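Side-chain contact in peptidoglycan D,D-transpeptidase PbpA (Mycobacterium tuberculosis, PDB 3UN7), which probably cross-links the peptide stems of cell-wall peptidoglycan as a penicillin-binding D,D-transpeptidase and probably takes part in regulating cell length: residues A[134-139]-A[319-324]. Residues are numbered along the deposited sequence; the frame is centred on the assembly and turned at random.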
# COMPACT_ATOMS: atom_id res chain seq x y z
N VAL A 134 3.18 1.57 -2.24
CA VAL A 134 2.34 0.75 -3.10
C VAL A 134 1.92 1.61 -4.27
O VAL A 134 1.56 2.78 -4.09
CB VAL A 134 1.05 0.24 -2.37
CG1 VAL A 134 0.15 -0.52 -3.35
CG2 VAL A 134 1.42 -0.67 -1.20
N ALA A 135 1.97 1.02 -5.46
CA ALA A 135 1.46 1.66 -6.65
C ALA A 135 0.48 0.71 -7.33
O ALA A 135 0.73 -0.49 -7.46
CB ALA A 135 2.60 2.07 -7.60
N LEU A 136 -0.65 1.27 -7.72
CA LEU A 136 -1.73 0.51 -8.33
C LEU A 136 -2.12 1.18 -9.63
O LEU A 136 -2.00 2.41 -9.77
CB LEU A 136 -2.96 0.47 -7.41
CG LEU A 136 -2.82 -0.14 -6.00
CD1 LEU A 136 -4.14 -0.04 -5.24
CD2 LEU A 136 -2.36 -1.61 -6.08
N GLU A 137 -2.60 0.39 -10.57
CA GLU A 137 -3.20 0.94 -11.79
C GLU A 137 -4.70 0.99 -11.55
O GLU A 137 -5.33 -0.06 -11.46
CB GLU A 137 -2.90 0.02 -12.97
CG GLU A 137 -3.43 0.54 -14.30
CD GLU A 137 -2.83 -0.23 -15.45
OE1 GLU A 137 -3.21 -1.39 -15.65
OE2 GLU A 137 -1.95 0.33 -16.14
N PRO A 138 -5.28 2.20 -11.46
CA PRO A 138 -6.66 2.28 -10.98
C PRO A 138 -7.72 1.60 -11.85
O PRO A 138 -8.67 1.07 -11.30
CB PRO A 138 -6.89 3.79 -10.82
CG PRO A 138 -5.50 4.39 -10.74
CD PRO A 138 -4.74 3.55 -11.72
N SER A 139 -7.53 1.59 -13.18
CA SER A 139 -8.51 1.04 -14.10
C SER A 139 -8.50 -0.50 -14.16
O SER A 139 -9.43 -1.11 -14.68
CB SER A 139 -8.31 1.61 -15.51
OG SER A 139 -7.05 1.21 -16.05
N ALA A 319 -4.33 -0.93 1.31
CA ALA A 319 -5.71 -0.41 1.47
C ALA A 319 -5.78 1.11 1.27
O ALA A 319 -6.72 1.62 0.66
CB ALA A 319 -6.28 -0.82 2.84
N ASN A 320 -4.78 1.85 1.75
CA ASN A 320 -4.76 3.30 1.51
C ASN A 320 -4.52 3.62 0.02
O ASN A 320 -5.16 4.53 -0.51
CB ASN A 320 -3.79 4.04 2.44
CG ASN A 320 -4.44 5.25 3.15
OD1 ASN A 320 -5.56 5.64 2.83
ND2 ASN A 320 -3.71 5.85 4.09
N ALA A 321 -3.64 2.89 -0.67
CA ALA A 321 -3.49 3.03 -2.14
C ALA A 321 -4.80 2.74 -2.85
O ALA A 321 -5.13 3.41 -3.83
CB ALA A 321 -2.38 2.11 -2.70
N GLU A 322 -5.52 1.74 -2.34
CA GLU A 322 -6.81 1.31 -2.91
C GLU A 322 -7.90 2.41 -2.81
O GLU A 322 -8.71 2.58 -3.73
CB GLU A 322 -7.28 0.03 -2.21
CG GLU A 322 -7.61 -1.14 -3.15
CD GLU A 322 -7.85 -2.46 -2.42
OE1 GLU A 322 -7.00 -2.85 -1.58
OE2 GLU A 322 -8.89 -3.13 -2.67
N ILE A 323 -7.94 3.12 -1.68
CA ILE A 323 -8.85 4.28 -1.54
C ILE A 323 -8.57 5.30 -2.64
O ILE A 323 -9.49 5.74 -3.34
CB ILE A 323 -8.75 4.93 -0.15
CG1 ILE A 323 -9.32 4.00 0.92
CG2 ILE A 323 -9.50 6.27 -0.09
CD1 ILE A 323 -8.84 4.31 2.32
N ALA A 324 -7.29 5.63 -2.81
CA ALA A 324 -6.88 6.56 -3.85
C ALA A 324 -7.22 6.02 -5.26
O ALA A 324 -7.71 6.76 -6.12
CB ALA A 324 -5.37 6.89 -3.72
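Leu136 reaches from its strand to helix 317-328 and meets Ala321 there. Its CB points toward the helix, and contact begins one atom further on, where Leu136 CG, set anti to the carbonyl carbon (chi1 -59°), comes to 4.0 Å from Ala321 CB. There the chain forks: Leu136 CD1 goes on, 3.8 Å from Ala321 CB and 3.7 Å from Glu322 N, so that this one methyl lies against both the alanine side chain and the helix backbone. A branched apolar tip suits this task, since one arm can lie on Ala321 while the side chain as a whole also packs on Leu318 and Ala325 of the same helix and on Ile143 of the neighbouring strand 143-149. The methylene CG of Glu322 borders Leu136 CD1 at 4.2 Å. In the penicillin-binding transpeptidase fold this is helix-on-sheet packing: strand 131-136 belongs to the antiparallel five-stranded sheet, and the helix runs over one face, the two segment axes 8.2 Å apart and inclined at 34°. Val134, on the same face, adds Val134 CG1, 3.7 Å from Ala321 CB. Beta-branched valine fits an extended strand, while Ala321, which also touches Ala428 of strand 425-431, is small enough to let the helix backbone approach the sheet.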